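Local coordinates for NTF2 domain-containing protein (Chaetomium thermophilum, PDB 4X2H), which probably works in nuclear transport as an NTF2-fold subunit, bound in a complex to the chain of another protein, at residues B[13-18]-B[23-28]; B[57-62]-B[176-181]; B[108-113]-B[118-123]. All blocks are in the same frame, centred on the assembly; numbering follows the deposited sequence.

Along the chain contact 1 closes first; contact 2 then joins helix 56-66 to strand 173-182, and contact 3 falls within the long span between those two ends. Contacts 1 and 2 are neighbours, their centres about 11 Å apart, and touch directly: Tyr15 reaches Trp59 and Val25 reaches Asp60, so the N-terminal helix, the loop after it and helix 56-66 form one body on the sheet. Contact 3 lies about 24 Å from contact 1 and 27 Å from contact 2, centre to centre, beyond the middle of the chain from the latter. Strands 173-182 and 122-135 still tie contacts 2 and 3 to the same mixed sheet, so that one sheet links the two distant contacts.

Contact 1 (B[13-18]-B[23-28]); sequences EWYYRQ and KPVASG
Gln18 O accepts a nearly straight hydrogen bond from Lys23 N, 2.7 Å long with an N-H...O angle of 166°. It closes the turn by which the chain doubles back after helix 3-20. Lysine suits this exposed turn: its chain leads outward past Gln18, and its NZ forms a salt bridge with Glu21. Further along, Val25 lies alongside the helix, its methyls reaching Tyr15 and Gln18. Val25 CG1 lies over one face of the Tyr15 ring, 4.3 Å from the centroid, in a CH-pi contact, while the same methyl rests 3.6 Å from Gln18 CB. A compact branched residue fits between these two without needing a polar mate. Trp14, with CG anti to the backbone N (chi1 172°), carries the six-membered end of its indole up against residues 25-28. There Trp14 CH2 meets Val25 O close to the ring plane at 3.7 Å, and Trp14 CZ2 lies 3.7 Å from Ser27 OG. Gly28 CA is equally near Trp14 CH2, and a side chain on Gly28 would run into the indole, hence glycine. An alanine in place of Trp14 would lose the indole and is likely to leave a gap beside Val25 and Gly28, freeing the 3-10 turn to shift. Gly28 is also backbone-bonded to Ile175 on strand 173-182, so the loop ties the long N-terminal helix to the sheet it packs on, as in the cone-like alpha+beta NTF2 fold.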
loop_
_atom_site.group_PDB
_atom_site.type_symbol
_atom_site.label_atom_id
_atom_site.label_comp_id
_atom_site.label_asym_id
_atom_site.label_seq_id
_atom_site.Cartn_x
_atom_site.Cartn_y
_atom_site.Cartn_z
ATOM N N GLU B 13 -7.343 3.742 12.170
ATOM C CA GLU B 13 -8.428 3.731 13.139
ATOM C C GLU B 13 -9.377 4.890 12.856
ATOM O O GLU B 13 -10.590 4.726 12.898
ATOM C CB GLU B 13 -7.880 3.811 14.566
ATOM C CG GLU B 13 -8.913 3.533 15.649
ATOM C CD GLU B 13 -8.307 3.501 17.042
ATOM O OE1 GLU B 13 -7.102 3.191 17.163
ATOM O OE2 GLU B 13 -9.034 3.786 18.017
ATOM N N TRP B 14 -8.819 6.053 12.539
ATOM C CA TRP B 14 -9.634 7.233 12.269
ATOM C C TRP B 14 -10.441 7.087 10.982
ATOM O O TRP B 14 -11.652 7.282 10.974
ATOM C CB TRP B 14 -8.765 8.491 12.173
ATOM C CG TRP B 14 -9.556 9.676 11.700
ATOM C CD1 TRP B 14 -10.389 10.450 12.449
ATOM C CD2 TRP B 14 -9.602 10.208 10.370
ATOM N NE1 TRP B 14 -10.957 11.427 11.669
ATOM C CE2 TRP B 14 -10.489 11.301 10.389
ATOM C CE3 TRP B 14 -8.988 9.859 9.163
ATOM C CZ2 TRP B 14 -10.773 12.051 9.254
ATOM C CZ3 TRP B 14 -9.271 10.608 8.031
ATOM C CH2 TRP B 14 -10.158 11.689 8.085
ATOM N N TYR B 15 -9.749 6.748 9.900
ATOM C CA TYR B 15 -10.328 6.738 8.562
ATOM C C TYR B 15 -11.536 5.799 8.446
ATOM O O TYR B 15 -12.614 6.197 8.002
ATOM C CB TYR B 15 -9.246 6.347 7.549
ATOM C CG TYR B 15 -9.720 6.314 6.118
ATOM C CD1 TYR B 15 -9.667 7.448 5.319
ATOM C CD2 TYR B 15 -10.221 5.146 5.562
ATOM C CE1 TYR B 15 -10.108 7.419 4.007
ATOM C CE2 TYR B 15 -10.656 5.107 4.256
ATOM C CZ TYR B 15 -10.604 6.244 3.483
ATOM O OH TYR B 15 -11.041 6.198 2.179
ATOM N N TYR B 16 -11.368 4.554 8.858
ATOM C CA TYR B 16 -12.448 3.588 8.711
ATOM C C TYR B 16 -13.534 3.780 9.771
ATOM O O TYR B 16 -14.670 3.363 9.575
ATOM C CB TYR B 16 -11.866 2.174 8.723
ATOM C CG TYR B 16 -10.975 1.952 7.514
ATOM C CD1 TYR B 16 -11.518 1.664 6.269
ATOM C CD2 TYR B 16 -9.596 2.083 7.608
ATOM C CE1 TYR B 16 -10.710 1.487 5.158
ATOM C CE2 TYR B 16 -8.785 1.914 6.509
ATOM C CZ TYR B 16 -9.341 1.615 5.287
ATOM O OH TYR B 16 -8.519 1.452 4.194
ATOM N N ARG B 17 -13.207 4.451 10.874
ATOM C CA ARG B 17 -14.233 4.806 11.852
ATOM C C ARG B 17 -15.175 5.857 11.257
ATOM O O ARG B 17 -16.386 5.794 11.460
ATOM C CB ARG B 17 -13.607 5.325 13.151
ATOM C CG ARG B 17 -14.604 5.520 14.291
ATOM C CD ARG B 17 -14.060 6.441 15.376
ATOM N NE ARG B 17 -12.626 6.251 15.597
ATOM C CZ ARG B 17 -11.726 7.231 15.681
ATOM N NH1 ARG B 17 -12.085 8.505 15.570
ATOM N NH2 ARG B 17 -10.449 6.935 15.880
ATOM N N GLN B 18 -14.623 6.823 10.525
ATOM C CA GLN B 18 -15.450 7.851 9.891
ATOM C C GLN B 18 -16.428 7.205 8.911
ATOM O O GLN B 18 -17.626 7.487 8.934
ATOM C CB GLN B 18 -14.597 8.892 9.152
ATOM C CG GLN B 18 -13.563 9.633 9.998
ATOM C CD GLN B 18 -14.051 9.959 11.400
ATOM O OE1 GLN B 18 -13.607 9.362 12.385
ATOM N NE2 GLN B 18 -14.966 10.910 11.496
ATOM N N LYS B 23 -19.474 9.409 8.456
ATOM C CA LYS B 23 -18.870 10.732 8.560
ATOM C C LYS B 23 -17.884 10.934 7.412
ATOM O O LYS B 23 -17.394 9.964 6.840
ATOM C CB LYS B 23 -18.179 10.891 9.911
ATOM C CG LYS B 23 -19.150 10.958 11.081
ATOM C CD LYS B 23 -18.437 10.804 12.412
ATOM C CE LYS B 23 -19.416 10.885 13.574
ATOM N NZ LYS B 23 -18.791 10.442 14.849
ATOM N N PRO B 24 -17.595 12.196 7.064
ATOM C CA PRO B 24 -16.703 12.467 5.928
ATOM C C PRO B 24 -15.228 12.224 6.238
ATOM O O PRO B 24 -14.797 12.424 7.376
ATOM C CB PRO B 24 -16.956 13.948 5.633
ATOM C CG PRO B 24 -17.380 14.519 6.936
ATOM C CD PRO B 24 -18.151 13.436 7.637
ATOM N N VAL B 25 -14.469 11.798 5.231
ATOM C CA VAL B 25 -13.028 11.603 5.382
ATOM C C VAL B 25 -12.219 12.646 4.608
ATOM O O VAL B 25 -10.995 12.592 4.599
ATOM C CB VAL B 25 -12.593 10.191 4.919
ATOM C CG1 VAL B 25 -13.163 9.128 5.846
ATOM C CG2 VAL B 25 -13.009 9.929 3.476
ATOM N N ALA B 26 -12.900 13.602 3.980
ATOM C CA ALA B 26 -12.229 14.589 3.130
ATOM C C ALA B 26 -11.185 15.411 3.891
ATOM O O ALA B 26 -10.193 15.862 3.311
ATOM C CB ALA B 26 -13.256 15.513 2.492
ATOM N N SER B 27 -11.401 15.602 5.187
ATOM C CA SER B 27 -10.473 16.383 5.998
ATOM C C SER B 27 -9.136 15.662 6.178
ATOM O O SER B 27 -8.157 16.262 6.629
ATOM C CB SER B 27 -11.084 16.695 7.364
ATOM O OG SER B 27 -11.117 15.543 8.185
ATOM N N GLY B 28 -9.095 14.382 5.816
ATOM C CA GLY B 28 -7.878 13.595 5.925
ATOM C C GLY B 28 -6.977 13.680 4.702
ATOM O O GLY B 28 -5.920 13.053 4.665
#

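Contact 2 (B[57-62]-B[176-181]); sequences EEWDTM and ASHKYR
Among the helix residues from Glu57 onward, Trp59 is the one that reaches His178 and Tyr180 on the strand. Glu57 begins the helix's own bracing: its carbonyl O takes Thr61 OG1 at 3.2 Å as well as Thr61 N, the two donors coming from opposite faces of the carbonyl plane. Glu58 turns to Arg51, with which it forms a salt bridge. Trp59 then carries the contact. A chi1 of 169° sets its indole opposite the backbone N, beside the carbonyl carbon, and it projects toward the sheet; the edge of His178 is turned to the face of its five-membered ring in an offset edge-to-face pair, planes at 69°. His178 CE1 comes within 3.7 Å of Trp59 NE1. Trp59 CH2 lies 4.3 Å above the middle of the Tyr180 ring, the two rings oblique with planes at 49°. This buried aromatic cluster seats helix 56-66 on the sheet of the NTF2 fold. Large flat residues suit it, filling the gap between helix and strand while their polar atoms find partners. Trp59 NE1 bonds to Tyr15; His178 is fixed in rotation through both nitrogens, by Asp151 and Tyr29; Tyr180 OH pairs with Tyr87. Apolar side chains of the other protein chain also pack on Trp59 and Tyr180. Asp60 turns to the loop instead, accepting from Val25 N, and Met62 packs on Ile48 and Val53.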
loop_
_atom_site.group_PDB
_atom_site.type_symbol
_atom_site.label_atom_id
_atom_site.label_comp_id
_atom_site.label_asym_id
_atom_site.label_seq_id
_atom_site.Cartn_x
_atom_site.Cartn_y
_atom_site.Cartn_z
ATOM N N GLU B 57 -14.104 15.264 -1.670
ATOM C CA GLU B 57 -15.525 15.535 -1.467
ATOM C C GLU B 57 -16.390 14.602 -2.306
ATOM O O GLU B 57 -17.427 14.120 -1.844
ATOM C CB GLU B 57 -15.853 16.992 -1.810
ATOM C CG GLU B 57 -15.442 18.001 -0.736
ATOM C CD GLU B 57 -13.945 18.261 -0.690
ATOM O OE1 GLU B 57 -13.489 18.876 0.299
ATOM O OE2 GLU B 57 -13.222 17.869 -1.633
ATOM N N GLU B 58 -15.966 14.346 -3.540
ATOM C CA GLU B 58 -16.711 13.449 -4.415
ATOM C C GLU B 58 -16.642 12.020 -3.886
ATOM O O GLU B 58 -17.631 11.285 -3.922
ATOM C CB GLU B 58 -16.180 13.512 -5.850
ATOM C CG GLU B 58 -16.957 12.625 -6.813
ATOM C CD GLU B 58 -16.509 12.769 -8.255
ATOM O OE1 GLU B 58 -16.932 11.938 -9.088
ATOM O OE2 GLU B 58 -15.741 13.709 -8.560
ATOM N N TRP B 59 -15.474 11.630 -3.390
ATOM C CA TRP B 59 -15.297 10.318 -2.776
ATOM C C TRP B 59 -16.243 10.148 -1.588
ATOM O O TRP B 59 -16.853 9.094 -1.430
ATOM C CB TRP B 59 -13.832 10.140 -2.363
ATOM C CG TRP B 59 -13.514 8.952 -1.488
ATOM C CD1 TRP B 59 -12.728 8.960 -0.370
ATOM C CD2 TRP B 59 -13.945 7.594 -1.662
ATOM N NE1 TRP B 59 -12.645 7.700 0.163
ATOM C CE2 TRP B 59 -13.382 6.840 -0.612
ATOM C CE3 TRP B 59 -14.748 6.942 -2.602
ATOM C CZ2 TRP B 59 -13.602 5.474 -0.471
ATOM C CZ3 TRP B 59 -14.973 5.583 -2.456
ATOM C CH2 TRP B 59 -14.394 4.864 -1.405
ATOM N N ASP B 60 -16.387 11.186 -0.765
ATOM C CA ASP B 60 -17.352 11.144 0.335
ATOM C C ASP B 60 -18.775 10.926 -0.188
ATOM O O ASP B 60 -19.570 10.193 0.413
ATOM C CB ASP B 60 -17.288 12.433 1.163
ATOM C CG ASP B 60 -16.271 12.357 2.300
ATOM O OD1 ASP B 60 -16.105 11.267 2.889
ATOM O OD2 ASP B 60 -15.645 13.395 2.614
ATOM N N THR B 61 -19.093 11.549 -1.319
ATOM C CA THR B 61 -20.422 11.408 -1.911
ATOM C C THR B 61 -20.636 9.992 -2.438
ATOM O O THR B 61 -21.719 9.420 -2.295
ATOM C CB THR B 61 -20.635 12.426 -3.047
ATOM O OG1 THR B 61 -20.573 13.750 -2.510
ATOM C CG2 THR B 61 -21.988 12.227 -3.724
ATOM N N MET B 62 -19.596 9.426 -3.041
ATOM C CA MET B 62 -19.660 8.064 -3.558
ATOM C C MET B 62 -19.888 7.062 -2.428
ATOM O O MET B 62 -20.633 6.089 -2.588
ATOM C CB MET B 62 -18.377 7.731 -4.322
ATOM C CG MET B 62 -18.223 8.533 -5.607
ATOM S SD MET B 62 -16.568 8.464 -6.317
ATOM C CE MET B 62 -16.449 6.737 -6.758
ATOM N N ALA B 176 -2.048 12.025 0.382
ATOM C CA ALA B 176 -1.611 12.640 -0.872
ATOM C C ALA B 176 -2.043 11.803 -2.069
ATOM O O ALA B 176 -2.319 12.338 -3.143
ATOM C CB ALA B 176 -0.112 12.815 -0.874
ATOM N N SER B 177 -2.066 10.488 -1.877
ATOM C CA SER B 177 -2.549 9.546 -2.890
ATOM C C SER B 177 -3.364 8.460 -2.217
ATOM O O SER B 177 -3.101 8.098 -1.069
ATOM C CB SER B 177 -1.396 8.907 -3.672
ATOM O OG SER B 177 -0.714 9.849 -4.476
ATOM N N HIS B 178 -4.338 7.932 -2.949
ATOM C CA HIS B 178 -5.237 6.921 -2.431
ATOM C C HIS B 178 -5.745 6.077 -3.583
ATOM O O HIS B 178 -6.274 6.616 -4.550
ATOM C CB HIS B 178 -6.405 7.572 -1.689
ATOM C CG HIS B 178 -7.454 6.610 -1.228
ATOM N ND1 HIS B 178 -8.744 7.003 -0.950
ATOM C CD2 HIS B 178 -7.408 5.278 -0.989
ATOM C CE1 HIS B 178 -9.450 5.954 -0.561
ATOM N NE2 HIS B 178 -8.662 4.895 -0.579
ATOM N N LYS B 179 -5.552 4.764 -3.488
ATOM C CA LYS B 179 -6.176 3.825 -4.410
ATOM C C LYS B 179 -7.012 2.827 -3.636
ATOM O O LYS B 179 -6.529 2.178 -2.707
ATOM C CB LYS B 179 -5.146 3.073 -5.248
ATOM C CG LYS B 179 -4.185 3.951 -6.006
ATOM C CD LYS B 179 -3.186 3.094 -6.760
ATOM C CE LYS B 179 -2.243 3.930 -7.599
ATOM N NZ LYS B 179 -2.982 4.798 -8.556
ATOM N N TYR B 180 -8.265 2.704 -4.050
ATOM C CA TYR B 180 -9.208 1.787 -3.435
ATOM C C TYR B 180 -9.579 0.696 -4.418
ATOM O O TYR B 180 -9.847 0.974 -5.587
ATOM C CB TYR B 180 -10.451 2.546 -2.984
ATOM C CG TYR B 180 -11.584 1.689 -2.475
ATOM C CD1 TYR B 180 -12.523 1.159 -3.348
ATOM C CD2 TYR B 180 -11.733 1.441 -1.121
ATOM C CE1 TYR B 180 -13.572 0.395 -2.884
ATOM C CE2 TYR B 180 -12.780 0.678 -0.645
ATOM C CZ TYR B 180 -13.694 0.157 -1.528
ATOM O OH TYR B 180 -14.736 -0.601 -1.047
ATOM N N ARG B 181 -9.580 -0.541 -3.932
ATOM C CA ARG B 181 -10.056 -1.682 -4.700
ATOM C C ARG B 181 -10.911 -2.574 -3.823
ATOM O O ARG B 181 -10.541 -2.890 -2.694
ATOM C CB ARG B 181 -8.892 -2.487 -5.277
ATOM C CG ARG B 181 -8.320 -1.914 -6.560
ATOM C CD ARG B 181 -9.258 -2.183 -7.738
ATOM N NE ARG B 181 -8.800 -1.546 -8.968
ATOM C CZ ARG B 181 -9.515 -1.491 -10.086
ATOM N NH1 ARG B 181 -10.728 -2.032 -10.132
ATOM N NH2 ARG B 181 -9.019 -0.895 -11.161
#

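Contact 3 (B[108-113]-B[118-123]); sequences RMIEQH and GVRMMM
Arg120 reaches across to the end of helix 107-112 and takes hold of His113 O through both NE and NH2. Arg120 NE lies 2.9 Å from His113 O with an N-H...O angle of 153°, and Arg120 NH2 lies 3.0 Å from it in a more bent bond, 141°. Both donors lie in the carbonyl plane, and the oxygen lies in the guanidinium plane, so the guanidinium meets the oxygen edge-on, its plane fixed by the paired bonds. The arginine chain folds at chi3 (-67°), which turns the guanidinium beside the helix end, with Ile110 CA over one of its faces. Arg120 CD meanwhile rests 3.4 Å from Met109 O. A water donates to Ile110 O at 2.6 Å and accepts a weak bond from Arg120 NH2, bridging the two. Arginine suits the site because its several N-H groups can serve many acceptors: NH2 also forms a salt bridge with Asp100, and NH1 bonds to Tyr101 O. Its positive charge is likely to be favoured by the carbonyls at the helix's C-terminal end.

Val119, the neighbour of Arg120, packs on the side chain of His113. Val119 CG2 sits over one face of the His113 imidazole, 4.0 Å from the centroid, in a CH-pi contact, while Gln112 CB lies over the opposite face. The ring is pinned at its edge by Glu163, which bonds NE2. The other methyl of Val119, CG1, meets Met109 CE at 3.6 Å; methionine, bent at both chi2 and chi3, brings its flexible end round to this small branched residue.

An inverse gamma turn centred on Arg120, with a weak bond from Met121 N to Val119 O, brings the arginine to the His113 carbonyl just after the helix, shortly before the chain enters strand 122-135 of the NTF2 sheet.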
loop_
_atom_site.group_PDB
_atom_site.type_symbol
_atom_site.label_atom_id
_atom_site.label_comp_id
_atom_site.label_asym_id
_atom_site.label_seq_id
_atom_site.Cartn_x
_atom_site.Cartn_y
_atom_site.Cartn_z
ATOM N N ARG B 108 11.805 25.299 10.406
ATOM C CA ARG B 108 12.113 24.831 11.752
ATOM C C ARG B 108 11.953 23.317 11.871
ATOM O O ARG B 108 12.658 22.672 12.647
ATOM C CB ARG B 108 11.217 25.532 12.780
ATOM C CG ARG B 108 9.740 25.208 12.625
ATOM C CD ARG B 108 8.867 25.972 13.606
ATOM N NE ARG B 108 7.449 25.737 13.338
ATOM C CZ ARG B 108 6.698 26.475 12.522
ATOM N NH1 ARG B 108 7.216 27.522 11.887
ATOM N NH2 ARG B 108 5.419 26.165 12.339
ATOM N N MET B 109 11.031 22.753 11.097
ATOM C CA MET B 109 10.773 21.318 11.155
ATOM C C MET B 109 11.897 20.538 10.493
ATOM O O MET B 109 12.177 19.400 10.866
ATOM C CB MET B 109 9.436 20.986 10.491
ATOM C CG MET B 109 8.228 21.420 11.303
ATOM S SD MET B 109 8.103 20.540 12.872
ATOM C CE MET B 109 7.657 18.897 12.306
ATOM N N ILE B 110 12.543 21.153 9.507
ATOM C CA ILE B 110 13.682 20.532 8.851
ATOM C C ILE B 110 14.896 20.579 9.775
ATOM O O ILE B 110 15.605 19.585 9.920
ATOM C CB ILE B 110 14.000 21.217 7.506
ATOM C CG1 ILE B 110 12.840 20.986 6.529
ATOM C CG2 ILE B 110 15.307 20.680 6.917
ATOM C CD1 ILE B 110 12.964 21.725 5.214
ATOM N N GLU B 111 15.125 21.731 10.400
ATOM C CA GLU B 111 16.258 21.892 11.307
ATOM C C GLU B 111 16.137 21.004 12.544
ATOM O O GLU B 111 17.119 20.400 12.976
ATOM C CB GLU B 111 16.399 23.355 11.747
ATOM C CG GLU B 111 17.627 23.611 12.619
ATOM C CD GLU B 111 17.731 25.047 13.108
ATOM O OE1 GLU B 111 16.812 25.508 13.821
ATOM O OE2 GLU B 111 18.736 25.715 12.781
ATOM N N GLN B 112 14.938 20.926 13.114
ATOM C CA GLN B 112 14.747 20.243 14.394
ATOM C C GLN B 112 14.589 18.734 14.275
ATOM O O GLN B 112 14.850 18.006 15.234
ATOM C CB GLN B 112 13.529 20.812 15.121
ATOM C CG GLN B 112 13.848 22.042 15.946
ATOM C CD GLN B 112 12.777 23.104 15.854
ATOM O OE1 GLN B 112 11.584 22.816 15.956
ATOM N NE2 GLN B 112 13.199 24.345 15.652
ATOM N N HIS B 113 14.162 18.265 13.108
ATOM C CA HIS B 113 13.899 16.843 12.923
ATOM C C HIS B 113 14.700 16.258 11.779
ATOM O O HIS B 113 14.400 16.479 10.607
ATOM C CB HIS B 113 12.407 16.619 12.708
ATOM C CG HIS B 113 11.576 17.071 13.864
ATOM N ND1 HIS B 113 11.627 16.456 15.097
ATOM C CD2 HIS B 113 10.699 18.094 13.990
ATOM C CE1 HIS B 113 10.808 17.073 15.928
ATOM N NE2 HIS B 113 10.232 18.071 15.281
ATOM N N GLY B 118 11.760 10.326 12.839
ATOM C CA GLY B 118 10.452 9.741 12.603
ATOM C C GLY B 118 9.303 10.732 12.639
ATOM O O GLY B 118 8.215 10.403 13.111
ATOM N N VAL B 119 9.536 11.938 12.133
ATOM C CA VAL B 119 8.500 12.966 12.085
ATOM C C VAL B 119 8.193 13.355 10.637
ATOM O O VAL B 119 7.035 13.355 10.221
ATOM C CB VAL B 119 8.922 14.213 12.898
ATOM C CG1 VAL B 119 7.954 15.379 12.680
ATOM C CG2 VAL B 119 8.999 13.861 14.379
ATOM N N ARG B 120 9.234 13.673 9.875
ATOM C CA ARG B 120 9.068 14.129 8.499
ATOM C C ARG B 120 8.987 12.939 7.553
ATOM O O ARG B 120 9.810 12.786 6.647
ATOM C CB ARG B 120 10.217 15.062 8.105
ATOM C CG ARG B 120 10.238 16.338 8.927
ATOM C CD ARG B 120 11.168 17.395 8.354
ATOM N NE ARG B 120 12.577 17.001 8.422
ATOM C CZ ARG B 120 13.315 16.614 7.384
ATOM N NH1 ARG B 120 12.803 16.552 6.161
ATOM N NH2 ARG B 120 14.585 16.285 7.573
ATOM N N MET B 121 7.969 12.114 7.770
ATOM C CA MET B 121 7.803 10.855 7.053
ATOM C C MET B 121 6.776 10.936 5.940
ATOM O O MET B 121 5.642 11.372 6.159
ATOM C CB MET B 121 7.364 9.750 8.015
ATOM C CG MET B 121 8.298 9.493 9.177
ATOM S SD MET B 121 7.666 8.166 10.227
ATOM C CE MET B 121 6.186 8.911 10.900
ATOM N N MET B 122 7.178 10.500 4.749
ATOM C CA MET B 122 6.243 10.176 3.685
ATOM C C MET B 122 6.067 8.664 3.707
ATOM O O MET B 122 7.045 7.925 3.590
ATOM C CB MET B 122 6.758 10.645 2.329
ATOM C CG MET B 122 5.894 10.254 1.158
ATOM S SD MET B 122 6.649 10.814 -0.381
ATOM C CE MET B 122 5.340 11.847 -1.021
ATOM N N MET B 123 4.830 8.211 3.870
ATOM C CA MET B 123 4.563 6.794 4.086
ATOM C C MET B 123 3.709 6.171 2.997
ATOM O O MET B 123 2.784 6.794 2.480
ATOM C CB MET B 123 3.876 6.592 5.436
ATOM C CG MET B 123 4.800 6.817 6.621
ATOM S SD MET B 123 3.924 6.975 8.186
ATOM C CE MET B 123 3.108 8.557 7.963
HETATM O O HOH W 1 17.182 17.645 9.147
#